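Local coordinates for F-BAR domain only protein 1 (Danio rerio, PDB 5JP2) that probably acts early in clathrin-mediated endocytosis and, through its mu homology domain, binds an Eps15 peptide, at residues B[65-76]-B[97-106]. Residues are numbered along the deposited sequence; the frame is centred on the assembly and turned at random.
Sequences APVLSFRLVNIS and PDTKDFWFNM
The F70 ring carries F102 CB over one face (CH-pi, 4.0 Å to the ring centroid) and meets F104 CE2 at its edge. The F70 and F102 rings run roughly parallel, planes at 27°, but offset, with little face-to-face stacking. With CG wedged between backbone N and carbonyl carbon (chi1 67°), F70 swings its ring over its cross-strand neighbour. L72 CD1 touches F102 CE2, and L68 packs alongside F104, whose ring edge also receives L68 O. On the other sheet face, S69 OG sits over the W103 indole, with V67 CG1 at the indole edge, and donates to F102 O at 3.3 Å from above the carbonyl plane; F70 N also donates there. The R71 guanidinium has D101 OD2 over one face and T99 CG2 at its edge. The R71 side chain bends at chi3 (-60°), bringing NH1 to 3.1 Å from D101 OD1 in a salt bridge, guanidinium and carboxylate planes nearly perpendicular; Q94 NE2 also hydrogen-bonds OD1. A leucine in place of R71 would probably leave D101 without its cationic mate. L68 N makes a weak N-H...S hydrogen bond to M106 SD. F70/F102 and L72/K100 are hydrogen-bonded antiparallel pairs, and F104 N bonds L68 O. Strands 69-73 and 99-104 form the centre of a four-stranded antiparallel sheet between 258-261 and 88-90; F70, L72 and F104 pack on L130 and L131 of strand 125-137, in the beta-sandwich manner of mu homology domains.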
loop_
_atom_site.group_PDB
_atom_site.type_symbol
_atom_site.label_atom_id
_atom_site.label_comp_id
_atom_site.label_asym_id
_atom_site.label_seq_id
_atom_site.Cartn_x
_atom_site.Cartn_y
_atom_site.Cartn_z
ATOM N N ALA B 65 -2.537 -26.188 21.979
ATOM C CA ALA B 65 -1.804 -24.931 22.059
ATOM C C ALA B 65 -2.755 -23.746 22.207
ATOM O O ALA B 65 -3.839 -23.742 21.612
ATOM C CB ALA B 65 -0.942 -24.755 20.809
ATOM N N PRO B 66 -2.385 -22.729 22.986
ATOM C CA PRO B 66 -3.305 -21.617 23.260
ATOM C C PRO B 66 -3.643 -20.816 22.014
ATOM O O PRO B 66 -2.899 -20.779 21.036
ATOM C CB PRO B 66 -2.540 -20.766 24.272
ATOM C CG PRO B 66 -1.137 -21.107 24.047
ATOM C CD PRO B 66 -1.085 -22.535 23.634
ATOM N N VAL B 67 -4.769 -20.118 22.100
ATOM C CA VAL B 67 -5.424 -19.525 20.943
ATOM C C VAL B 67 -4.776 -18.193 20.592
ATOM O O VAL B 67 -4.828 -17.236 21.369
ATOM C CB VAL B 67 -6.920 -19.339 21.218
ATOM C CG1 VAL B 67 -7.603 -18.657 20.051
ATOM C CG2 VAL B 67 -7.553 -20.666 21.516
ATOM N N LEU B 68 -4.212 -18.118 19.400
ATOM C CA LEU B 68 -3.696 -16.868 18.878
ATOM C C LEU B 68 -4.867 -15.999 18.437
ATOM O O LEU B 68 -5.669 -16.410 17.601
ATOM C CB LEU B 68 -2.745 -17.152 17.723
ATOM C CG LEU B 68 -2.202 -15.957 16.962
ATOM C CD1 LEU B 68 -1.550 -14.994 17.898
ATOM C CD2 LEU B 68 -1.228 -16.437 15.947
ATOM N N SER B 69 -4.975 -14.809 19.008
ATOM C CA SER B 69 -6.106 -13.928 18.792
ATOM C C SER B 69 -5.611 -12.530 18.460
ATOM O O SER B 69 -4.612 -12.087 19.017
ATOM C CB SER B 69 -6.984 -13.878 20.022
ATOM O OG SER B 69 -8.037 -12.952 19.832
ATOM N N PHE B 70 -6.287 -11.839 17.543
ATOM C CA PHE B 70 -5.870 -10.486 17.195
ATOM C C PHE B 70 -7.068 -9.583 16.938
ATOM O O PHE B 70 -8.208 -10.027 16.845
ATOM C CB PHE B 70 -4.922 -10.478 16.002
ATOM C CG PHE B 70 -5.539 -10.894 14.704
ATOM C CD1 PHE B 70 -6.171 -9.967 13.894
ATOM C CD2 PHE B 70 -5.429 -12.190 14.259
ATOM C CE1 PHE B 70 -6.710 -10.329 12.695
ATOM C CE2 PHE B 70 -5.968 -12.556 13.056
ATOM C CZ PHE B 70 -6.609 -11.617 12.268
ATOM N N ARG B 71 -6.782 -8.291 16.840
ATOM C CA ARG B 71 -7.784 -7.244 16.721
ATOM C C ARG B 71 -7.415 -6.292 15.588
ATOM O O ARG B 71 -6.255 -5.894 15.467
ATOM C CB ARG B 71 -7.855 -6.470 18.027
ATOM C CG ARG B 71 -9.016 -5.555 18.181
ATOM C CD ARG B 71 -8.813 -4.617 19.364
ATOM N NE ARG B 71 -8.663 -5.335 20.623
ATOM C CZ ARG B 71 -9.668 -5.832 21.331
ATOM N NH1 ARG B 71 -10.920 -5.714 20.905
ATOM N NH2 ARG B 71 -9.414 -6.464 22.463
ATOM N N LEU B 72 -8.395 -5.905 14.775
ATOM C CA LEU B 72 -8.211 -4.787 13.852
ATOM C C LEU B 72 -8.745 -3.504 14.465
ATOM O O LEU B 72 -9.841 -3.480 15.018
ATOM C CB LEU B 72 -8.916 -5.043 12.529
ATOM C CG LEU B 72 -8.676 -6.371 11.835
ATOM C CD1 LEU B 72 -9.585 -6.443 10.639
ATOM C CD2 LEU B 72 -7.233 -6.492 11.415
ATOM N N VAL B 73 -7.985 -2.421 14.325
ATOM C CA VAL B 73 -8.331 -1.156 14.953
ATOM C C VAL B 73 -8.272 -0.041 13.927
ATOM O O VAL B 73 -7.607 -0.154 12.897
ATOM C CB VAL B 73 -7.408 -0.826 16.138
ATOM C CG1 VAL B 73 -7.530 -1.875 17.214
ATOM C CG2 VAL B 73 -5.991 -0.744 15.666
ATOM N N ASN B 74 -8.974 1.052 14.240
ATOM C CA ASN B 74 -9.093 2.217 13.362
ATOM C C ASN B 74 -9.574 1.809 11.974
ATOM O O ASN B 74 -9.030 2.225 10.953
ATOM C CB ASN B 74 -7.777 2.991 13.280
ATOM C CG ASN B 74 -7.946 4.353 12.640
ATOM O OD1 ASN B 74 -9.029 4.935 12.674
ATOM N ND2 ASN B 74 -6.879 4.864 12.042
ATOM N N ILE B 75 -10.620 0.986 11.943
ATOM C CA ILE B 75 -11.117 0.410 10.707
ATOM C C ILE B 75 -12.355 1.126 10.191
ATOM O O ILE B 75 -13.028 0.614 9.301
ATOM C CB ILE B 75 -11.381 -1.084 10.885
ATOM C CG1 ILE B 75 -12.340 -1.301 12.043
ATOM C CG2 ILE B 75 -10.076 -1.800 11.152
ATOM C CD1 ILE B 75 -12.842 -2.691 12.127
ATOM N N SER B 76 -12.724 2.250 10.796
ATOM C CA SER B 76 -13.872 3.011 10.322
ATOM C C SER B 76 -13.759 3.384 8.848
ATOM O O SER B 76 -14.783 3.530 8.187
ATOM C CB SER B 76 -14.056 4.260 11.166
ATOM O OG SER B 76 -12.921 5.088 11.061
ATOM N N PRO B 97 -17.935 -0.463 15.568
ATOM C CA PRO B 97 -17.542 0.046 14.247
ATOM C C PRO B 97 -16.049 0.251 14.069
ATOM O O PRO B 97 -15.570 0.181 12.932
ATOM C CB PRO B 97 -18.294 1.375 14.161
ATOM C CG PRO B 97 -18.375 1.810 15.577
ATOM C CD PRO B 97 -18.591 0.571 16.382
ATOM N N ASP B 98 -15.310 0.564 15.131
ATOM C CA ASP B 98 -13.891 0.882 15.016
ATOM C C ASP B 98 -12.962 -0.281 15.320
ATOM O O ASP B 98 -11.745 -0.104 15.248
ATOM C CB ASP B 98 -13.533 2.050 15.927
ATOM C CG ASP B 98 -13.568 3.374 15.206
ATOM O OD1 ASP B 98 -13.070 3.430 14.065
ATOM O OD2 ASP B 98 -14.098 4.351 15.775
ATOM N N THR B 99 -13.493 -1.449 15.673
ATOM C CA THR B 99 -12.671 -2.564 16.120
ATOM C C THR B 99 -13.331 -3.881 15.738
ATOM O O THR B 99 -14.557 -3.984 15.764
ATOM C CB THR B 99 -12.480 -2.467 17.633
ATOM O OG1 THR B 99 -11.512 -1.452 17.917
ATOM C CG2 THR B 99 -12.044 -3.775 18.226
ATOM N N LYS B 100 -12.524 -4.888 15.399
ATOM C CA LYS B 100 -13.064 -6.224 15.183
ATOM C C LYS B 100 -12.049 -7.289 15.567
ATOM O O LYS B 100 -10.865 -7.166 15.260
ATOM C CB LYS B 100 -13.495 -6.450 13.734
ATOM C CG LYS B 100 -14.555 -7.533 13.647
ATOM C CD LYS B 100 -14.815 -8.038 12.247
ATOM C CE LYS B 100 -16.052 -8.918 12.254
ATOM N NZ LYS B 100 -16.143 -9.699 13.521
ATOM N N ASP B 101 -12.542 -8.366 16.164
ATOM C CA ASP B 101 -11.719 -9.430 16.710
ATOM C C ASP B 101 -11.768 -10.678 15.845
ATOM O O ASP B 101 -12.789 -10.996 15.234
ATOM C CB ASP B 101 -12.159 -9.815 18.122
ATOM C CG ASP B 101 -11.835 -8.764 19.141
ATOM O OD1 ASP B 101 -12.390 -7.659 19.060
ATOM O OD2 ASP B 101 -10.998 -9.037 20.009
ATOM N N PHE B 102 -10.648 -11.386 15.824
ATOM C CA PHE B 102 -10.521 -12.645 15.120
ATOM C C PHE B 102 -9.732 -13.627 15.970
ATOM O O PHE B 102 -8.800 -13.243 16.674
ATOM C CB PHE B 102 -9.823 -12.441 13.787
ATOM C CG PHE B 102 -10.604 -11.607 12.834
ATOM C CD1 PHE B 102 -11.540 -12.184 12.000
ATOM C CD2 PHE B 102 -10.407 -10.241 12.769
ATOM C CE1 PHE B 102 -12.260 -11.411 11.128
ATOM C CE2 PHE B 102 -11.118 -9.469 11.895
ATOM C CZ PHE B 102 -12.047 -10.052 11.074
ATOM N N TRP B 103 -10.114 -14.896 15.906
ATOM C CA TRP B 103 -9.398 -15.971 16.577
ATOM C C TRP B 103 -8.946 -16.986 15.546
ATOM O O TRP B 103 -9.665 -17.272 14.595
ATOM C CB TRP B 103 -10.266 -16.669 17.628
ATOM C CG TRP B 103 -10.792 -15.737 18.646
ATOM C CD1 TRP B 103 -10.319 -15.556 19.911
ATOM C CD2 TRP B 103 -11.890 -14.837 18.495
ATOM N NE1 TRP B 103 -11.053 -14.598 20.559
ATOM C CE2 TRP B 103 -12.025 -14.140 19.712
ATOM C CE3 TRP B 103 -12.771 -14.553 17.455
ATOM C CZ2 TRP B 103 -13.009 -13.176 19.914
ATOM C CZ3 TRP B 103 -13.746 -13.596 17.658
ATOM C CH2 TRP B 103 -13.856 -12.918 18.876
ATOM N N PHE B 104 -7.767 -17.539 15.740
ATOM C CA PHE B 104 -7.301 -18.596 14.869
ATOM C C PHE B 104 -7.940 -19.925 15.240
ATOM O O PHE B 104 -8.224 -20.200 16.406
ATOM C CB PHE B 104 -5.789 -18.742 14.956
ATOM C CG PHE B 104 -5.048 -17.886 14.003
ATOM C CD1 PHE B 104 -4.773 -18.318 12.738
ATOM C CD2 PHE B 104 -4.620 -16.637 14.387
ATOM C CE1 PHE B 104 -4.091 -17.522 11.875
ATOM C CE2 PHE B 104 -3.945 -15.847 13.522
ATOM C CZ PHE B 104 -3.677 -16.291 12.271
ATOM N N ASN B 105 -8.122 -20.765 14.229
ATOM C CA ASN B 105 -8.373 -22.175 14.448
ATOM C C ASN B 105 -7.019 -22.854 14.584
ATOM O O ASN B 105 -6.284 -22.976 13.603
ATOM C CB ASN B 105 -9.160 -22.734 13.267
ATOM C CG ASN B 105 -9.511 -24.202 13.416
ATOM O OD1 ASN B 105 -10.672 -24.571 13.285
ATOM N ND2 ASN B 105 -8.529 -25.043 13.664
ATOM N N MET B 106 -6.688 -23.324 15.777
ATOM C CA MET B 106 -5.306 -23.733 15.978
ATOM C C MET B 106 -5.014 -25.062 15.310
ATOM O O MET B 106 -3.869 -25.328 14.941
ATOM C CB MET B 106 -4.973 -23.799 17.468
ATOM C CG MET B 106 -5.121 -22.482 18.219
ATOM S SD MET B 106 -4.241 -21.056 17.569
ATOM C CE MET B 106 -2.561 -21.603 17.587
#